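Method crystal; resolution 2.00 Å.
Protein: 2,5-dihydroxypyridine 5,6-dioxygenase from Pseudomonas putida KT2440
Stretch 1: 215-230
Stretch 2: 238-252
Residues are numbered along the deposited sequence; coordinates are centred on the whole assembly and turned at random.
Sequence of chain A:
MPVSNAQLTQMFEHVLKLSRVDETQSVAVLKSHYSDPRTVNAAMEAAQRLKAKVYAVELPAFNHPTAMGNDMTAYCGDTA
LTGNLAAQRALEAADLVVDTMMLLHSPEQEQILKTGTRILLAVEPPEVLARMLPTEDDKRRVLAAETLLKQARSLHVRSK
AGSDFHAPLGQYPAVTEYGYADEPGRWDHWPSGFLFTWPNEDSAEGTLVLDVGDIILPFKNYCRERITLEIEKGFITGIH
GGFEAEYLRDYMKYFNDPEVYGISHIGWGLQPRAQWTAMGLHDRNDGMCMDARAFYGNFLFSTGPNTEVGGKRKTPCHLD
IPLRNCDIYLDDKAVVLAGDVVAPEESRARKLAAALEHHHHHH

Stretch 1, residues 215-230: IILPFKNYCRERITLE
Stretch 2, residues 238-252: GIHGGFEAEYLRDYM

The apolar centre of the contact lies where L248, on the helix 243-252, meets side chains from both ends of the first stretch. L248 (chi1 t, chi2 p) places CD2 4.2 Å from I216 CD1, 4.3 Å from I227 CG2 and 4.3 Å from L229 CD2, while its CD1 lies 3.8 Å from F219 CE2. The three stretch 1 aliphatics share m, t rotamers, as does I239, whose CG1 approaches L229 CD2 (3.7 Å) and whose CG2 approaches I227 CG2 (3.8 Å). The helix thus covers the sheet face that carries L229 and I239; its axis passes 8.5 Å from that of strand 227-230, at 48°.

F219 (chi1 -52°, chi2 -16°) follows P218, itself preceded by a cis peptide bond, and its ring meets two tyrosines one helical turn apart, one over its face and the other at its edge. Y247 directs its edge at the F219 face (CE1 to F219 CE2, 3.7 Å; centroids 4.9 Å apart), whereas F219 turns its own edge to the face of Y251 (centroids 5.0 Å apart). Both pairs have planes at 84°; both tyrosines have chi1 t, and their CA-to-CB bonds point toward the first stretch.

Strands 227-230 and 238-240 run antiparallel (168°), with extended phi/psi near -105/122 in the first. T228 and H240 form a hydrogen-bonded pair, T228 N to H240 O 2.8 Å and H240 N to T228 O 2.9 Å; L229 and I239 are a non-hydrogen-bonded pair, CA to CA 4.8 Å. E230 and G238 bond again, E230 N to G238 O at 3.0 Å and G238 N to E230 O at 3.2 Å. G238 leaves room for the E230 carboxylate: an ideal CB there would lie 2.6 Å from E230 OE1. On the face that carries T228, E230 and H240, H240 (chi1 m) brings CE1 to 3.1 Å from E230 OE1, ring edge foremost.

At the start of its strand, I227 CD1 packs 3.4 Å from E244 CB. The CA-to-CB bond of E244 (chi1 -83°, chi2 93°) points toward the first stretch, and its carboxylate receives two backbone amides: R224 N donates to E244 OE1 (2.8 Å), and E225 N donates weakly to E244 OE2 (3.4 Å). E225 reciprocates, its OE1 accepting from F243 N (3.1 Å), just after the N-cap residue G242. This leaves like charges close, E225 OE1 and E244 OE2 being 3.6 Å apart. At the margin, a water donates to R226 O (2.9 Å) and accepts from G242 N (2.9 Å).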

ATOM      1  N   ILE A 215     -22.434  10.910  30.435  1.00 24.89           N
ATOM      2  CA  ILE A 215     -21.443  10.107  29.660  1.00 24.67           C
ATOM      3  C   ILE A 215     -20.277   9.699  30.561  1.00 22.32           C
ATOM      4  O   ILE A 215     -19.816  10.525  31.369  1.00 21.97           O
ATOM      5  CB  ILE A 215     -20.995  10.911  28.420  1.00 24.07           C
ATOM      6  CG1 ILE A 215     -22.196  11.205  27.520  1.00 25.86           C
ATOM      7  CG2 ILE A 215     -19.881  10.198  27.666  1.00 24.64           C
ATOM      8  CD1 ILE A 215     -21.863  11.971  26.253  1.00 28.51           C
ATOM      9  N   ILE A 216     -19.764   8.494  30.351  1.00 21.71           N
ATOM     10  CA  ILE A 216     -18.436   8.091  30.875  1.00 22.67           C
ATOM     11  C   ILE A 216     -17.478   7.842  29.710  1.00 23.42           C
ATOM     12  O   ILE A 216     -17.833   7.063  28.828  1.00 23.05           O
ATOM     13  CB  ILE A 216     -18.529   6.882  31.808  1.00 21.47           C
ATOM     14  CG1 ILE A 216     -19.553   7.123  32.916  1.00 22.55           C
ATOM     15  CG2 ILE A 216     -17.143   6.603  32.347  1.00 22.68           C
ATOM     16  CD1 ILE A 216     -19.845   5.916  33.716  1.00 23.58           C
ATOM     17  N   LEU A 217     -16.314   8.506  29.737  1.00 22.38           N
ATOM     18  CA  LEU A 217     -15.177   8.240  28.826  1.00 23.57           C
ATOM     19  C   LEU A 217     -14.101   7.515  29.633  1.00 23.74           C
ATOM     20  O   LEU A 217     -13.825   7.929  30.747  1.00 26.18           O
ATOM     21  CB  LEU A 217     -14.704   9.593  28.290  1.00 23.17           C
ATOM     22  CG  LEU A 217     -15.775  10.453  27.623  1.00 22.49           C
ATOM     23  CD1 LEU A 217     -15.195  11.775  27.194  1.00 24.41           C
ATOM     24  CD2 LEU A 217     -16.385   9.745  26.421  1.00 23.28           C
ATOM     25  N   PRO A 218     -13.441   6.447  29.132  1.00 26.08           N
ATOM     26  CA  PRO A 218     -13.566   5.983  27.738  1.00 25.65           C
ATOM     27  C   PRO A 218     -14.656   4.957  27.363  1.00 26.17           C
ATOM     28  O   PRO A 218     -14.558   4.430  26.283  1.00 25.71           O
ATOM     29  CB  PRO A 218     -12.209   5.291  27.513  1.00 24.85           C
ATOM     30  CG  PRO A 218     -11.909   4.676  28.854  1.00 25.99           C
ATOM     31  CD  PRO A 218     -12.439   5.663  29.883  1.00 25.63           C
ATOM     32  N   PHE A 219     -15.687   4.733  28.181  1.00 23.36           N
ATOM     33  CA  PHE A 219     -16.751   3.751  27.852  1.00 24.50           C
ATOM     34  C   PHE A 219     -17.543   4.257  26.639  1.00 24.23           C
ATOM     35  O   PHE A 219     -18.049   3.438  25.877  1.00 24.79           O
ATOM     36  CB  PHE A 219     -17.715   3.472  29.010  1.00 24.95           C
ATOM     37  CG  PHE A 219     -17.105   3.078  30.338  1.00 24.51           C
ATOM     38  CD1 PHE A 219     -15.793   2.653  30.440  1.00 25.44           C
ATOM     39  CD2 PHE A 219     -17.860   3.154  31.503  1.00 25.96           C
ATOM     40  CE1 PHE A 219     -15.252   2.312  31.673  1.00 26.23           C
ATOM     41  CE2 PHE A 219     -17.322   2.797  32.735  1.00 24.15           C
ATOM     42  CZ  PHE A 219     -16.005   2.410  32.819  1.00 25.78           C
ATOM     43  N   LYS A 220     -17.701   5.566  26.501  1.00 23.10           N
ATOM     44  CA  LYS A 220     -18.470   6.196  25.397  1.00 25.84           C
ATOM     45  C   LYS A 220     -19.904   5.650  25.355  1.00 27.47           C
ATOM     46  O   LYS A 220     -20.368   5.307  24.267  1.00 24.02           O
ATOM     47  CB  LYS A 220     -17.731   5.993  24.074  1.00 26.02           C
ATOM     48  CG  LYS A 220     -16.361   6.641  24.044  1.00 26.85           C
ATOM     49  CD  LYS A 220     -15.421   6.080  23.028  1.00 26.74           C
ATOM     50  CE  LYS A 220     -14.178   6.914  22.939  1.00 27.42           C
ATOM     51  NZ  LYS A 220     -13.018   6.089  22.552  1.00 30.93           N
ATOM     52  N   ASN A 221     -20.578   5.608  26.506  1.00 29.27           N
ATOM     53  CA  ASN A 221     -22.003   5.211  26.635  1.00 30.89           C
ATOM     54  C   ASN A 221     -22.747   6.403  27.184  1.00 26.71           C
ATOM     55  O   ASN A 221     -22.166   7.119  27.987  1.00 27.60           O
ATOM     56  CB  ASN A 221     -22.218   4.039  27.598  1.00 37.95           C
ATOM     57  CG  ASN A 221     -21.657   2.742  27.057  1.00 45.16           C
ATOM     58  OD1 ASN A 221     -21.159   1.887  27.809  1.00 55.36           O
ATOM     59  ND2 ASN A 221     -21.748   2.594  25.744  1.00 48.09           N
ATOM     60  N   TYR A 222     -23.963   6.611  26.722  1.00 24.79           N
ATOM     61  CA  TYR A 222     -24.968   7.438  27.426  1.00 26.31           C
ATOM     62  C   TYR A 222     -25.585   6.565  28.523  1.00 25.21           C
ATOM     63  O   TYR A 222     -26.101   5.490  28.196  1.00 25.29           O
ATOM     64  CB  TYR A 222     -26.021   7.938  26.443  1.00 25.86           C
ATOM     65  CG  TYR A 222     -25.489   8.823  25.350  1.00 24.56           C
ATOM     66  CD1 TYR A 222     -25.316  10.179  25.549  1.00 25.91           C
ATOM     67  CD2 TYR A 222     -25.239   8.328  24.082  1.00 24.73           C
ATOM     68  CE1 TYR A 222     -24.916  11.021  24.521  1.00 24.71           C
ATOM     69  CE2 TYR A 222     -24.815   9.149  23.050  1.00 24.82           C
ATOM     70  CZ  TYR A 222     -24.636  10.505  23.267  1.00 25.55           C
ATOM     71  OH  TYR A 222     -24.195  11.309  22.243  1.00 20.88           O
ATOM     72  N   CYS A 223     -25.522   6.993  29.779  1.00 24.26           N
ATOM     73  CA  CYS A 223     -26.155   6.259  30.911  1.00 25.98           C
ATOM     74  C   CYS A 223     -27.651   6.085  30.621  1.00 26.86           C
ATOM     75  O   CYS A 223     -28.296   7.067  30.238  1.00 28.74           O
ATOM     76  CB  CYS A 223     -25.953   7.001  32.225  1.00 25.08           C
ATOM     77  SG  CYS A 223     -24.218   6.996  32.727  1.00 28.97           S
ATOM     78  N   ARG A 224     -28.185   4.886  30.792  1.00 27.60           N
ATOM     79  CA  ARG A 224     -29.642   4.643  30.633  1.00 28.54           C
ATOM     80  C   ARG A 224     -30.295   4.575  32.018  1.00 28.27           C
ATOM     81  O   ARG A 224     -31.514   4.651  32.081  1.00 31.89           O
ATOM     82  CB  ARG A 224     -29.850   3.412  29.740  1.00 29.52           C
ATOM     83  CG  ARG A 224     -29.345   3.600  28.315  1.00 27.49           C
ATOM     84  CD  ARG A 224     -29.919   4.857  27.683  1.00 30.77           C
ATOM     85  NE  ARG A 224     -31.396   4.843  27.633  1.00 34.38           N
ATOM     86  CZ  ARG A 224     -32.123   4.528  26.558  1.00 36.59           C
ATOM     87  NH1 ARG A 224     -31.537   4.209  25.416  1.00 36.17           N
ATOM     88  NH2 ARG A 224     -33.442   4.570  26.611  1.00 40.70           N
ATOM     89  N   GLU A 225     -29.513   4.514  33.084  1.00 28.99           N
ATOM     90  CA  GLU A 225     -29.998   4.747  34.469  1.00 33.67           C
ATOM     91  C   GLU A 225     -28.927   5.544  35.206  1.00 31.65           C
ATOM     92  O   GLU A 225     -27.755   5.499  34.813  1.00 34.51           O
ATOM     93  CB  GLU A 225     -30.289   3.462  35.257  1.00 38.35           C
ATOM     94  CG  GLU A 225     -30.320   2.185  34.436  1.00 45.30           C
ATOM     95  CD  GLU A 225     -30.257   0.907  35.270  1.00 55.43           C
ATOM     96  OE1 GLU A 225     -29.504  -0.048  34.871  1.00 50.93           O
ATOM     97  OE2 GLU A 225     -30.966   0.867  36.322  1.00 53.46           O
ATOM     98  N   ARG A 226     -29.325   6.207  36.278  1.00 31.59           N
ATOM     99  CA  ARG A 226     -28.460   7.085  37.096  1.00 30.86           C
ATOM    100  C   ARG A 226     -27.325   6.287  37.739  1.00 29.93           C
ATOM    101  O   ARG A 226     -27.500   5.114  38.086  1.00 27.53           O
ATOM    102  CB  ARG A 226     -29.319   7.775  38.154  1.00 32.96           C
ATOM    103  CG  ARG A 226     -30.331   8.724  37.549  1.00 34.50           C
ATOM    104  CD  ARG A 226     -31.022   9.552  38.603  1.00 38.99           C
ATOM    105  NE  ARG A 226     -31.731  10.634  37.952  1.00 40.49           N
ATOM    106  CZ  ARG A 226     -32.698  11.353  38.512  1.00 47.85           C
ATOM    107  NH1 ARG A 226     -33.083  11.085  39.748  1.00 45.59           N
ATOM    108  NH2 ARG A 226     -33.269  12.334  37.826  1.00 46.14           N
ATOM    109  N   ILE A 227     -26.170   6.921  37.862  1.00 31.26           N
ATOM    110  CA  ILE A 227     -25.101   6.470  38.786  1.00 30.92           C
ATOM    111  C   ILE A 227     -24.934   7.588  39.797  1.00 30.50           C
ATOM    112  O   ILE A 227     -24.815   8.736  39.348  1.00 31.29           O
ATOM    113  CB  ILE A 227     -23.796   6.156  38.043  1.00 29.83           C
ATOM    114  CG1 ILE A 227     -24.025   5.122  36.938  1.00 31.70           C
ATOM    115  CG2 ILE A 227     -22.721   5.717  39.018  1.00 27.58           C
ATOM    116  CD1 ILE A 227     -22.829   4.944  36.041  1.00 30.86           C
ATOM    117  N   THR A 228     -25.029   7.252  41.086  1.00 32.52           N
ATOM    118  CA  THR A 228     -24.730   8.174  42.209  1.00 30.96           C
ATOM    119  C   THR A 228     -23.307   7.907  42.713  1.00 28.40           C
ATOM    120  O   THR A 228     -23.009   6.748  43.078  1.00 29.77           O
ATOM    121  CB  THR A 228     -25.746   8.001  43.345  1.00 35.09           C
ATOM    122  OG1 THR A 228     -27.052   8.137  42.798  1.00 35.86           O
ATOM    123  CG2 THR A 228     -25.562   9.038  44.432  1.00 36.86           C
ATOM    124  N   LEU A 229     -22.466   8.939  42.716  1.00 27.48           N
ATOM    125  CA  LEU A 229     -21.104   8.910  43.310  1.00 27.92           C
ATOM    126  C   LEU A 229     -21.105   9.752  44.592  1.00 31.31           C
ATOM    127  O   LEU A 229     -21.435  10.960  44.537  1.00 32.13           O
ATOM    128  CB  LEU A 229     -20.084   9.460  42.310  1.00 26.28           C
ATOM    129  CG  LEU A 229     -20.166   8.860  40.911  1.00 24.41           C
ATOM    130  CD1 LEU A 229     -19.285   9.632  39.953  1.00 26.83           C
ATOM    131  CD2 LEU A 229     -19.760   7.408  40.955  1.00 24.16           C
ATOM    132  N   GLU A 230     -20.776   9.109  45.705  1.00 37.09           N
ATOM    133  CA  GLU A 230     -20.569   9.775  47.019  1.00 40.48           C
ATOM    134  C   GLU A 230     -19.066  10.016  47.141  1.00 36.41           C
ATOM    135  O   GLU A 230     -18.280   9.040  46.968  1.00 39.43           O
ATOM    136  CB  GLU A 230     -21.171   8.938  48.153  1.00 42.81           C
ATOM    137  CG  GLU A 230     -22.693   8.928  48.133  1.00 49.87           C
ATOM    138  CD  GLU A 230     -23.352   7.651  48.642  1.00 61.62           C
ATOM    139  OE1 GLU A 230     -22.653   6.812  49.267  1.00 60.22           O
ATOM    140  OE2 GLU A 230     -24.576   7.486  48.408  1.00 78.65           O
ATOM    141  N   GLY A 238     -18.508   5.844  47.377  1.00 35.07           N
ATOM    142  CA  GLY A 238     -19.686   5.047  47.016  1.00 34.31           C
ATOM    143  C   GLY A 238     -20.002   5.194  45.544  1.00 30.92           C
ATOM    144  O   GLY A 238     -19.996   6.326  45.086  1.00 29.59           O
ATOM    145  N   ILE A 239     -20.353   4.090  44.889  1.00 28.61           N
ATOM    146  CA  ILE A 239     -20.902   4.066  43.503  1.00 31.94           C
ATOM    147  C   ILE A 239     -22.180   3.210  43.489  1.00 31.13           C
ATOM    148  O   ILE A 239     -22.083   1.965  43.685  1.00 34.34           O
ATOM    149  CB  ILE A 239     -19.835   3.551  42.523  1.00 29.79           C
ATOM    150  CG1 ILE A 239     -18.541   4.363  42.632  1.00 31.01           C
ATOM    151  CG2 ILE A 239     -20.401   3.526  41.109  1.00 30.80           C
ATOM    152  CD1 ILE A 239     -17.394   3.846  41.766  1.00 31.04           C
ATOM    153  N   HIS A 240     -23.328   3.843  43.234  1.00 32.74           N
ATOM    154  CA  HIS A 240     -24.673   3.229  43.362  1.00 32.19           C
ATOM    155  C   HIS A 240     -25.530   3.430  42.111  1.00 30.86           C
ATOM    156  O   HIS A 240     -25.637   4.564  41.623  1.00 34.22           O
ATOM    157  CB  HIS A 240     -25.386   3.818  44.583  1.00 35.45           C
ATOM    158  CG  HIS A 240     -24.528   3.725  45.786  1.00 36.22           C
ATOM    159  ND1 HIS A 240     -24.046   4.852  46.444  1.00 37.19           N
ATOM    160  CD2 HIS A 240     -23.994   2.644  46.380  1.00 37.16           C
ATOM    161  CE1 HIS A 240     -23.279   4.455  47.434  1.00 36.84           C
ATOM    162  NE2 HIS A 240     -23.231   3.097  47.418  1.00 39.89           N
ATOM    163  N   GLY A 241     -26.198   2.356  41.707  1.00 29.98           N
ATOM    164  CA  GLY A 241     -27.232   2.323  40.662  1.00 34.28           C
ATOM    165  C   GLY A 241     -27.590   0.881  40.374  1.00 35.30           C
ATOM    166  O   GLY A 241     -27.460   0.059  41.290  1.00 39.81           O
ATOM    167  N   GLY A 242     -27.951   0.577  39.130  1.00 42.57           N
ATOM    168  CA  GLY A 242     -28.194  -0.795  38.654  1.00 44.61           C
ATOM    169  C   GLY A 242     -27.022  -1.282  37.827  1.00 47.58           C
ATOM    170  O   GLY A 242     -25.984  -1.634  38.411  1.00 47.00           O
ATOM    171  N   PHE A 243     -27.138  -1.240  36.503  1.00 44.51           N
ATOM    172  CA  PHE A 243     -26.164  -1.941  35.634  1.00 40.51           C
ATOM    173  C   PHE A 243     -24.931  -1.054  35.415  1.00 32.35           C
ATOM    174  O   PHE A 243     -23.825  -1.559  35.588  1.00 30.87           O
ATOM    175  CB  PHE A 243     -26.798  -2.414  34.324  1.00 40.42           C
ATOM    176  CG  PHE A 243     -25.760  -2.891  33.348  1.00 34.95           C
ATOM    177  CD1 PHE A 243     -24.948  -3.965  33.668  1.00 32.98           C
ATOM    178  CD2 PHE A 243     -25.511  -2.191  32.183  1.00 34.61           C
ATOM    179  CE1 PHE A 243     -23.943  -4.357  32.800  1.00 32.50           C
ATOM    180  CE2 PHE A 243     -24.511  -2.592  31.309  1.00 36.18           C
ATOM    181  CZ  PHE A 243     -23.737  -3.681  31.614  1.00 32.06           C
ATOM    182  N   GLU A 244     -25.118   0.193  35.003  1.00 31.33           N
ATOM    183  CA  GLU A 244     -23.983   1.094  34.738  1.00 35.87           C
ATOM    184  C   GLU A 244     -23.069   1.082  35.972  1.00 34.88           C
ATOM    185  O   GLU A 244     -21.866   0.952  35.787  1.00 31.59           O
ATOM    186  CB  GLU A 244     -24.432   2.509  34.387  1.00 39.21           C
ATOM    187  CG  GLU A 244     -24.823   2.694  32.926  1.00 43.10           C
ATOM    188  CD  GLU A 244     -26.299   2.506  32.666  1.00 42.60           C
ATOM    189  OE1 GLU A 244     -26.715   2.670  31.509  1.00 38.22           O
ATOM    190  OE2 GLU A 244     -27.025   2.196  33.633  1.00 47.68           O
ATOM    191  N   ALA A 245     -23.633   1.212  37.178  1.00 31.42           N
ATOM    192  CA  ALA A 245     -22.877   1.272  38.450  1.00 30.79           C
ATOM    193  C   ALA A 245     -22.063  -0.006  38.622  1.00 26.83           C
ATOM    194  O   ALA A 245     -20.893   0.064  38.941  1.00 27.48           O
ATOM    195  CB  ALA A 245     -23.823   1.484  39.605  1.00 31.02           C
ATOM    196  N   GLU A 246     -22.652  -1.162  38.418  1.00 25.63           N
ATOM    197  CA  GLU A 246     -21.898  -2.423  38.604  1.00 28.76           C
ATOM    198  C   GLU A 246     -20.732  -2.481  37.599  1.00 27.06           C
ATOM    199  O   GLU A 246     -19.639  -2.941  37.963  1.00 24.83           O
ATOM    200  CB  GLU A 246     -22.816  -3.614  38.367  1.00 30.69           C
ATOM    201  CG  GLU A 246     -22.145  -4.940  38.632  1.00 34.65           C
ATOM    202  CD  GLU A 246     -23.083  -6.078  38.308  1.00 39.18           C
ATOM    203  OE1 GLU A 246     -22.660  -7.224  38.383  1.00 45.82           O
ATOM    204  OE2 GLU A 246     -24.246  -5.803  37.974  1.00 48.39           O
ATOM    205  N   TYR A 247     -20.972  -2.065  36.359  1.00 24.51           N
ATOM    206  CA  TYR A 247     -19.941  -2.065  35.289  1.00 26.21           C
ATOM    207  C   TYR A 247     -18.830  -1.096  35.691  1.00 23.91           C
ATOM    208  O   TYR A 247     -17.657  -1.481  35.594  1.00 26.32           O
ATOM    209  CB  TYR A 247     -20.547  -1.728  33.925  1.00 24.62           C
ATOM    210  CG  TYR A 247     -19.565  -1.727  32.778  1.00 24.48           C
ATOM    211  CD1 TYR A 247     -18.743  -0.642  32.540  1.00 26.94           C
ATOM    212  CD2 TYR A 247     -19.471  -2.794  31.907  1.00 24.61           C
ATOM    213  CE1 TYR A 247     -17.844  -0.616  31.484  1.00 25.79           C
ATOM    214  CE2 TYR A 247     -18.602  -2.769  30.825  1.00 25.85           C
ATOM    215  CZ  TYR A 247     -17.775  -1.680  30.618  1.00 24.83           C
ATOM    216  OH  TYR A 247     -16.870  -1.644  29.601  1.00 22.66           O
ATOM    217  N   LEU A 248     -19.186   0.112  36.135  1.00 24.87           N
ATOM    218  CA  LEU A 248     -18.190   1.124  36.579  1.00 25.40           C
ATOM    219  C   LEU A 248     -17.411   0.543  37.756  1.00 26.39           C
ATOM    220  O   LEU A 248     -16.169   0.625  37.732  1.00 26.57           O
ATOM    221  CB  LEU A 248     -18.880   2.433  36.958  1.00 24.84           C
ATOM    222  CG  LEU A 248     -17.943   3.561  37.380  1.00 27.12           C
ATOM    223  CD1 LEU A 248     -16.810   3.780  36.366  1.00 27.44           C
ATOM    224  CD2 LEU A 248     -18.715   4.847  37.636  1.00 26.20           C
ATOM    225  N   ARG A 249     -18.088  -0.043  38.745  1.00 25.47           N
ATOM    226  CA  ARG A 249     -17.382  -0.553  39.952  1.00 25.64           C
ATOM    227  C   ARG A 249     -16.402  -1.656  39.538  1.00 26.06           C
ATOM    228  O   ARG A 249     -15.283  -1.679  40.040  1.00 27.21           O
ATOM    229  CB  ARG A 249     -18.336  -1.105  41.017  1.00 27.32           C
ATOM    230  CG  ARG A 249     -19.035  -0.078  41.891  1.00 27.57           C
ATOM    231  CD  ARG A 249     -19.787  -0.792  43.029  1.00 28.92           C
ATOM    232  NE  ARG A 249     -20.784  -1.773  42.570  1.00 27.09           N
ATOM    233  CZ  ARG A 249     -22.053  -1.502  42.283  1.00 27.00           C
ATOM    234  NH1 ARG A 249     -22.537  -0.275  42.383  1.00 26.35           N
ATOM    235  NH2 ARG A 249     -22.853  -2.475  41.894  1.00 32.21           N
ATOM    236  N   ASP A 250     -16.817  -2.558  38.661  1.00 26.78           N
ATOM    237  CA  ASP A 250     -15.973  -3.689  38.219  1.00 27.72           C
ATOM    238  C   ASP A 250     -14.770  -3.155  37.432  1.00 27.27           C
ATOM    239  O   ASP A 250     -13.662  -3.734  37.537  1.00 26.20           O
ATOM    240  CB  ASP A 250     -16.815  -4.668  37.409  1.00 30.49           C
ATOM    241  CG  ASP A 250     -16.203  -6.035  37.203  1.00 34.91           C
ATOM    242  OD1 ASP A 250     -16.533  -6.951  37.966  1.00 42.16           O
ATOM    243  OD2 ASP A 250     -15.418  -6.174  36.271  1.00 43.04           O
ATOM    244  N   TYR A 251     -14.966  -2.117  36.624  1.00 25.54           N
ATOM    245  CA  TYR A 251     -13.875  -1.555  35.799  1.00 23.93           C
ATOM    246  C   TYR A 251     -12.818  -0.975  36.727  1.00 23.56           C
ATOM    247  O   TYR A 251     -11.638  -1.302  36.607  1.00 26.11           O
ATOM    248  CB  TYR A 251     -14.397  -0.481  34.854  1.00 24.18           C
ATOM    249  CG  TYR A 251     -13.322   0.121  33.986  1.00 24.85           C
ATOM    250  CD1 TYR A 251     -12.816  -0.578  32.898  1.00 27.36           C
ATOM    251  CD2 TYR A 251     -12.795   1.373  34.259  1.00 24.82           C
ATOM    252  CE1 TYR A 251     -11.842  -0.019  32.083  1.00 26.41           C
ATOM    253  CE2 TYR A 251     -11.826   1.950  33.452  1.00 24.29           C
ATOM    254  CZ  TYR A 251     -11.350   1.248  32.360  1.00 26.68           C
ATOM    255  OH  TYR A 251     -10.367   1.773  31.578  1.00 25.21           O
ATOM    256  N   MET A 252     -13.254  -0.096  37.624  1.00 28.09           N
ATOM    257  CA  MET A 252     -12.368   0.603  38.582  1.00 27.38           C
ATOM    258  C   MET A 252     -11.645  -0.403  39.492  1.00 32.28           C
ATOM    259  O   MET A 252     -10.445  -0.180  39.741  1.00 30.51           O
ATOM    260  CB  MET A 252     -13.165   1.625  39.382  1.00 28.47           C
ATOM    261  CG  MET A 252     -13.721   2.699  38.493  1.00 28.22           C
ATOM    262  SD  MET A 252     -14.410   4.126  39.297  1.00 31.55           S
ATOM    263  CE  MET A 252     -12.908   5.009  39.719  1.00 32.35           C
TER
HETATM  264  O   HOH W   1     -26.769   2.457  37.230  1.00 38.05           O
HETATM  265  O   HOH W   2     -27.750   6.134  41.437  1.00 41.87           O